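PDB 4NOB: polymeric immunoglobulin receptor from Mus musculus, which probably binds polymeric immunoglobulins and carries them across mucosal epithelia, the structure covering its first V-type immunoglobulin domain. Local coordinates for residues Ser23-Tyr28 and Asn76-Ile81; Thr37-Cys42 and Ile54-Tyr59. All blocks are in the same frame, centred on the assembly; numbering follows the deposited sequence.

Contact 1: residues Ser23-Tyr28 and Asn76-Ile81; sequences SITCYY and NNTFVI. With NAG (2-acetamido-2-deoxy-beta-D-glucopyranose), chain B; EDO (1,2-ethanediol), chain D; EDO (1,2-ethanediol), chain F.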
loop_
_atom_site.group_PDB
_atom_site.type_symbol
_atom_site.label_atom_id
_atom_site.label_comp_id
_atom_site.label_asym_id
_atom_site.label_seq_id
_atom_site.Cartn_x
_atom_site.Cartn_y
_atom_site.Cartn_z
ATOM N N SER A 23 2.585 7.154 4.701
ATOM C CA SER A 23 2.602 7.455 3.288
ATOM C C SER A 23 3.601 6.594 2.643
ATOM O O SER A 23 4.841 6.804 2.876
ATOM C CB SER A 23 2.948 8.894 3.068
ATOM O OG SER A 23 2.864 9.339 1.753
ATOM N N ILE A 24 3.132 5.580 1.922
ATOM C CA ILE A 24 4.014 4.490 1.400
ATOM C C ILE A 24 4.242 4.703 -0.054
ATOM O O ILE A 24 3.298 4.713 -0.825
ATOM C CB ILE A 24 3.334 3.176 1.626
ATOM C CG1 ILE A 24 3.297 2.877 3.171
ATOM C CG2 ILE A 24 3.986 2.012 0.885
ATOM C CD1 ILE A 24 2.370 1.804 3.570
ATOM N N THR A 25 5.488 4.954 -0.481
ATOM C CA THR A 25 5.853 5.181 -1.868
ATOM C C THR A 25 6.386 3.905 -2.465
ATOM O O THR A 25 7.256 3.227 -1.918
ATOM C CB THR A 25 6.964 6.237 -2.055
ATOM O OG1 THR A 25 6.398 7.499 -1.628
ATOM C CG2 THR A 25 7.432 6.327 -3.460
ATOM N N CYS A 26 5.756 3.498 -3.546
ATOM C CA CYS A 26 6.221 2.357 -4.397
ATOM C C CYS A 26 6.695 2.921 -5.724
ATOM O O CYS A 26 6.039 3.741 -6.359
ATOM C CB CYS A 26 5.194 1.301 -4.535
ATOM S SG CYS A 26 5.023 0.421 -2.880
ATOM N N TYR A 27 7.848 2.391 -6.196
ATOM C CA TYR A 27 8.539 2.754 -7.405
ATOM C C TYR A 27 8.358 1.650 -8.435
ATOM O O TYR A 27 8.414 0.474 -8.112
ATOM C CB TYR A 27 10.028 2.845 -7.122
ATOM C CG TYR A 27 10.428 3.938 -6.184
ATOM C CD1 TYR A 27 10.404 3.722 -4.810
ATOM C CD2 TYR A 27 10.934 5.116 -6.628
ATOM C CE1 TYR A 27 10.838 4.766 -3.903
ATOM C CE2 TYR A 27 11.342 6.095 -5.750
ATOM C CZ TYR A 27 11.296 5.885 -4.405
ATOM O OH TYR A 27 11.848 6.919 -3.558
ATOM N N TYR A 28 8.121 2.075 -9.679
ATOM C CA TYR A 28 7.925 1.101 -10.756
ATOM C C TYR A 28 8.834 1.429 -11.941
ATOM O O TYR A 28 9.470 2.502 -12.000
ATOM C CB TYR A 28 6.452 1.002 -11.117
ATOM C CG TYR A 28 5.757 2.299 -11.436
ATOM C CD1 TYR A 28 5.908 2.923 -12.667
ATOM C CD2 TYR A 28 4.878 2.873 -10.520
ATOM C CE1 TYR A 28 5.225 4.087 -12.959
ATOM C CE2 TYR A 28 4.184 4.021 -10.837
ATOM C CZ TYR A 28 4.351 4.590 -12.045
ATOM O OH TYR A 28 3.654 5.728 -12.347
ATOM N N ASN A 76 7.179 10.855 -11.981
ATOM C CA ASN A 76 8.386 10.298 -11.442
ATOM C C ASN A 76 8.362 8.789 -11.261
ATOM O O ASN A 76 9.170 8.216 -10.554
ATOM C CB ASN A 76 8.861 10.991 -10.178
ATOM C CG ASN A 76 7.817 11.003 -9.109
ATOM O OD1 ASN A 76 6.988 10.151 -9.029
ATOM N ND2 ASN A 76 7.941 11.989 -8.192
ATOM N N ASN A 77 7.401 8.159 -11.950
ATOM C CA ASN A 77 7.291 6.704 -11.954
ATOM C C ASN A 77 7.107 6.107 -10.556
ATOM O O ASN A 77 7.745 5.109 -10.199
ATOM C CB ASN A 77 8.448 6.058 -12.715
ATOM C CG ASN A 77 8.550 6.619 -14.086
ATOM O OD1 ASN A 77 7.553 6.603 -14.826
ATOM N ND2 ASN A 77 9.729 7.022 -14.497
ATOM N N THR A 78 6.263 6.729 -9.745
ATOM C CA THR A 78 5.910 6.222 -8.459
ATOM C C THR A 78 4.412 6.299 -8.238
ATOM O O THR A 78 3.713 7.008 -8.944
ATOM C CB THR A 78 6.558 7.019 -7.289
ATOM O OG1 THR A 78 6.041 8.346 -7.184
ATOM C CG2 THR A 78 8.060 7.069 -7.474
ATOM N N PHE A 79 3.957 5.596 -7.221
ATOM C CA PHE A 79 2.633 5.888 -6.627
ATOM C C PHE A 79 2.717 5.815 -5.120
ATOM O O PHE A 79 3.669 5.245 -4.574
ATOM C CB PHE A 79 1.509 4.925 -7.152
ATOM C CG PHE A 79 1.643 3.448 -6.843
ATOM C CD1 PHE A 79 2.512 2.660 -7.583
ATOM C CD2 PHE A 79 0.811 2.832 -5.863
ATOM C CE1 PHE A 79 2.627 1.297 -7.296
ATOM C CE2 PHE A 79 0.930 1.482 -5.657
ATOM C CZ PHE A 79 1.772 0.747 -6.377
ATOM N N VAL A 80 1.786 6.489 -4.466
ATOM C CA VAL A 80 1.786 6.628 -3.007
ATOM C C VAL A 80 0.467 6.093 -2.442
ATOM O O VAL A 80 -0.594 6.377 -3.023
ATOM C CB VAL A 80 2.062 8.040 -2.584
ATOM C CG1 VAL A 80 2.117 8.182 -1.104
ATOM C CG2 VAL A 80 3.323 8.546 -3.195
ATOM N N ILE A 81 0.586 5.330 -1.360
ATOM C CA ILE A 81 -0.568 4.903 -0.614
ATOM C C ILE A 81 -0.543 5.593 0.717
ATOM O O ILE A 81 0.379 5.436 1.508
ATOM C CB ILE A 81 -0.526 3.364 -0.416
ATOM C CG1 ILE A 81 -0.397 2.613 -1.729
ATOM C CG2 ILE A 81 -1.763 2.914 0.309
ATOM C CD1 ILE A 81 0.891 1.896 -1.910
HETATM C C1 NAG B . 7.033 12.256 -7.120
HETATM C C2 NAG B . 7.760 12.526 -5.813
HETATM C C3 NAG B . 6.818 13.122 -4.757
HETATM C C4 NAG B . 6.141 14.329 -5.342
HETATM C C5 NAG B . 5.444 13.858 -6.613
HETATM C C6 NAG B . 4.693 15.032 -7.293
HETATM C C7 NAG B . 9.597 10.986 -5.209
HETATM C C8 NAG B . 9.991 9.616 -4.661
HETATM N N2 NAG B . 8.285 11.234 -5.354
HETATM O O3 NAG B . 7.625 13.552 -3.640
HETATM O O4 NAG B . 5.137 14.898 -4.440
HETATM O O5 NAG B . 6.422 13.452 -7.551
HETATM O O6 NAG B . 5.622 16.122 -7.535
HETATM O O7 NAG B . 10.472 11.781 -5.594
HETATM C C1 EDO D . 11.610 9.498 -7.827
HETATM O O1 EDO D . 12.021 10.783 -8.327
HETATM C C2 EDO D . 12.163 8.323 -8.638
HETATM O O2 EDO D . 11.820 8.458 -9.986
HETATM C C1 EDO F . 6.048 5.836 6.422
HETATM O O1 EDO F . 5.083 6.908 6.255
HETATM C C2 EDO F . 5.880 4.887 5.250
HETATM O O2 EDO F . 7.018 4.659 4.375
#

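Contact 2: residues Thr37-Cys42 and Ile54-Tyr59; sequences TRKYWC and ISSNGY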
loop_
_atom_site.group_PDB
_atom_site.type_symbol
_atom_site.label_atom_id
_atom_site.label_comp_id
_atom_site.label_asym_id
_atom_site.label_seq_id
_atom_site.Cartn_x
_atom_site.Cartn_y
_atom_site.Cartn_z
ATOM N N THR A 37 -0.919 1.643 -16.098
ATOM C CA THR A 37 -1.566 0.406 -15.681
ATOM C C THR A 37 -2.218 0.580 -14.338
ATOM O O THR A 37 -1.916 1.539 -13.583
ATOM C CB THR A 37 -0.639 -0.760 -15.730
ATOM O OG1 THR A 37 -1.440 -1.977 -15.778
ATOM C CG2 THR A 37 0.355 -0.814 -14.633
ATOM N N ARG A 38 -3.071 -0.369 -13.964
ATOM C CA ARG A 38 -3.686 -0.400 -12.620
ATOM C C ARG A 38 -2.600 -0.494 -11.536
ATOM O O ARG A 38 -1.643 -1.271 -11.641
ATOM C CB ARG A 38 -4.631 -1.589 -12.516
ATOM C CG ARG A 38 -5.214 -1.835 -11.160
ATOM C CD ARG A 38 -6.163 -2.996 -11.221
ATOM N NE ARG A 38 -6.728 -3.385 -9.891
ATOM C CZ ARG A 38 -6.220 -4.316 -9.090
ATOM N NH1 ARG A 38 -5.211 -5.116 -9.402
ATOM N NH2 ARG A 38 -6.883 -4.531 -7.954
ATOM N N LYS A 39 -2.733 0.328 -10.504
ATOM C CA LYS A 39 -1.959 0.228 -9.301
ATOM C C LYS A 39 -2.835 -0.259 -8.194
ATOM O O LYS A 39 -4.019 0.089 -8.084
ATOM C CB LYS A 39 -1.447 1.608 -8.886
ATOM C CG LYS A 39 -0.894 2.502 -9.956
ATOM C CD LYS A 39 0.276 1.997 -10.710
ATOM C CE LYS A 39 0.906 2.885 -11.754
ATOM N NZ LYS A 39 -0.080 3.338 -12.751
ATOM N N TYR A 40 -2.238 -1.006 -7.250
ATOM C CA TYR A 40 -3.027 -1.532 -6.109
ATOM C C TYR A 40 -2.216 -1.621 -4.836
ATOM O O TYR A 40 -0.993 -1.710 -4.853
ATOM C CB TYR A 40 -3.658 -2.905 -6.449
ATOM C CG TYR A 40 -2.677 -3.989 -6.708
ATOM C CD1 TYR A 40 -2.057 -4.696 -5.670
ATOM C CD2 TYR A 40 -2.253 -4.317 -7.988
ATOM C CE1 TYR A 40 -1.114 -5.660 -5.930
ATOM C CE2 TYR A 40 -1.300 -5.269 -8.208
ATOM C CZ TYR A 40 -0.710 -5.942 -7.166
ATOM O OH TYR A 40 0.209 -6.983 -7.362
ATOM N N TRP A 41 -2.956 -1.705 -3.737
ATOM C CA TRP A 41 -2.473 -1.993 -2.410
ATOM C C TRP A 41 -3.411 -3.102 -1.919
ATOM O O TRP A 41 -4.610 -2.924 -1.863
ATOM C CB TRP A 41 -2.534 -0.782 -1.529
ATOM C CG TRP A 41 -2.241 -0.938 -0.081
ATOM C CD1 TRP A 41 -3.162 -0.855 0.929
ATOM C CD2 TRP A 41 -0.965 -1.158 0.555
ATOM N NE1 TRP A 41 -2.570 -1.026 2.158
ATOM C CE2 TRP A 41 -1.197 -1.156 1.948
ATOM C CE3 TRP A 41 0.338 -1.326 0.083
ATOM C CZ2 TRP A 41 -0.178 -1.295 2.885
ATOM C CZ3 TRP A 41 1.336 -1.461 1.012
ATOM C CH2 TRP A 41 1.065 -1.435 2.392
ATOM N N CYS A 42 -2.826 -4.189 -1.447
ATOM C CA CYS A 42 -3.603 -5.370 -1.001
ATOM C C CYS A 42 -2.977 -5.952 0.280
ATOM O O CYS A 42 -1.802 -5.779 0.557
ATOM C CB CYS A 42 -3.682 -6.411 -2.111
ATOM S SG CYS A 42 -2.122 -7.143 -2.636
ATOM N N ILE A 54 -7.233 -0.881 -1.906
ATOM C CA ILE A 54 -7.403 0.377 -2.664
ATOM C C ILE A 54 -6.765 0.205 -3.997
ATOM O O ILE A 54 -5.710 -0.511 -4.077
ATOM C CB ILE A 54 -6.882 1.606 -1.812
ATOM C CG1 ILE A 54 -7.189 2.876 -2.543
ATOM C CG2 ILE A 54 -5.428 1.455 -1.475
ATOM C CD1 ILE A 54 -7.000 4.134 -1.638
ATOM N N SER A 55 -7.308 0.753 -5.076
ATOM C CA SER A 55 -6.666 0.679 -6.328
ATOM C C SER A 55 -6.889 1.989 -7.126
ATOM O O SER A 55 -7.861 2.750 -6.848
ATOM C CB SER A 55 -7.135 -0.557 -7.121
ATOM O OG SER A 55 -8.437 -0.210 -7.682
ATOM N N SER A 56 -6.079 2.165 -8.134
ATOM C CA SER A 56 -6.119 3.338 -9.002
ATOM C C SER A 56 -7.363 3.347 -9.915
ATOM O O SER A 56 -7.575 4.395 -10.575
ATOM C CB SER A 56 -4.862 3.516 -9.839
ATOM O OG SER A 56 -4.689 2.412 -10.719
ATOM N N ASN A 57 -8.150 2.263 -10.006
ATOM C CA ASN A 57 -9.419 2.333 -10.738
ATOM C C ASN A 57 -10.435 3.010 -9.825
ATOM O O ASN A 57 -11.608 3.164 -10.219
ATOM C CB ASN A 57 -9.881 0.939 -11.079
ATOM C CG ASN A 57 -8.943 0.183 -12.024
ATOM O OD1 ASN A 57 -8.625 -1.024 -11.815
ATOM N ND2 ASN A 57 -8.490 0.867 -13.062
ATOM N N GLY A 58 -10.075 3.468 -8.638
ATOM C CA GLY A 58 -11.065 4.037 -7.745
ATOM C C GLY A 58 -11.755 3.041 -6.840
ATOM O O GLY A 58 -12.822 3.373 -6.318
ATOM N N TYR A 59 -11.215 1.893 -6.562
ATOM C CA TYR A 59 -11.815 0.952 -5.649
ATOM C C TYR A 59 -11.291 1.186 -4.245
ATOM O O TYR A 59 -10.078 1.451 -4.089
ATOM C CB TYR A 59 -11.478 -0.516 -6.021
ATOM C CG TYR A 59 -11.944 -1.509 -5.049
ATOM C CD1 TYR A 59 -13.274 -1.902 -5.049
ATOM C CD2 TYR A 59 -11.125 -2.003 -4.014
ATOM C CE1 TYR A 59 -13.711 -2.834 -4.116
ATOM C CE2 TYR A 59 -11.561 -2.845 -3.052
ATOM C CZ TYR A 59 -12.844 -3.295 -3.111
ATOM O OH TYR A 59 -13.316 -4.121 -2.128
HETATM O O HOH W 1 -9.687 -2.751 -8.481
HETATM O O HOH W 2 -2.618 4.691 -12.169
#

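Contact 1: residues Ser23-Tyr28 and Asn76-Ile81
The methylene of Cys26 rests over one face of the Phe79 ring, its CB 4.1 Å from the ring centroid and displaced toward the rim atoms CE1 and CZ. Cys26 SG stands obliquely to this ring and continues into the disulfide with Cys96. At the edge of the ring, and in its plane, Tyr28 CD2 lies 3.8 Å from Phe79 CD1. The Tyr28 ring turns a face to the opposite segment: Asn77 O sits over its centre and also accepts the backbone N-H of Tyr28 (N to O 3.1 Å). Tyr28 CG stands between its own N and carbonyl carbon (chi1 53°). The same oxygen thus meets both the N-H and the ring face of one residue, whose hydroxyl is hydrogen-bonded to Asn72 OD1. Further along, the methyl Ile24 CG2 meets Ile81 CD1 at 4.2 Å.

Ile24, Cys26, Phe79 and Ile81 are the inward residues of two antiparallel strands, B and E of the V-type immunoglobulin sandwich, joined by reciprocal backbone bonds at Ile24–Ile81 and Cys26–Phe79; Tyr28 and Asn77 lie just past the strand ends. Behind them, strands 39-44 and 92-98 of the facing sheet complete the packing.

The other face is the solvent side, where Tyr27 is exposed and Thr25 partly so, although Thr78 and Val80 remain buried. Thr78 CG2 lies beside the Tyr27 ring, 3.6 Å from CD2, and Thr25 CG2 sits over that ring near its rim. Asn76 ND2 is linked covalently to N-acetylglucosamine within an Asn-Asn-Thr sequon. The hydroxyl Thr78 OG1 donates to Asn76 OD1 (2.7 Å), tilted 33° from the carbonyl plane, which ties down the amide bearing the glycan. The acetyl methyl C8 of the sugar reaches to 3.5 Å from Tyr27 OH.

Contact 2: residues Thr37-Cys42 and Ile54-Tyr59
Ser56 OG accepts the backbone N-H of Lys39 in an almost straight bond (OG to N 2.9 Å, 179° at the hydrogen) and is weakly joined to a water. That water also accepts from Lys39 NZ. In return Ser56 N donates to Lys39 O, so the serine serves the lysine backbone twice, its hydroxyl standing in where a strand carbonyl would otherwise accept. The Lys39 chain bends at chi2 (-60°) and chi4, and its NZ donates to Thr37 O at 2.7 Å, with Arg35 O as a further partner.

The extended Arg38 chain crosses Asn57 at about a right angle, its CD 3.2 Å from Asn57 OD1, which lies at the guanidinium edge. A second water bridges Ser55 OG and, weakly, Arg38 NE; NH1 is held by Gly99 O. Deeper in, Trp41 N donates to Ile54 O at 3.0 Å, and Trp41 CB packs on Ile54 CG2 at 3.7 Å, while the indole N-H is hydrogen-bonded to Tyr64 OH. Such pairing of a strand carrying the core tryptophan with a short neighbour, which here turns back through a G1 beta bulge (Gly58 and Tyr59 facing Ser55), is that of strands C and C' in a V-set domain.

Contact 1 joins two strands of the three-stranded sheet and contact 2 two strands of the facing sheet, so together they bring in both layers of the sandwich. They meet in the core: Ile24 and Ile81 pack on the indole of Trp41, while Tyr28 and Phe79 adjoin Lys39 and the backbone of Tyr40. Contact 1 is the more buried, a regular ladder with aliphatic, aromatic and sulfur packing inside and a glycan on its outer face. In contact 2 only the Trp41–Ile54 end is apolar; toward its turn, serine, asparagine, arginine and waters take over. Cys26, part of the packing of contact 1, bridges the two sheets, whereas Cys42, disulfide-bonded to Cys50, takes no part in contact 2.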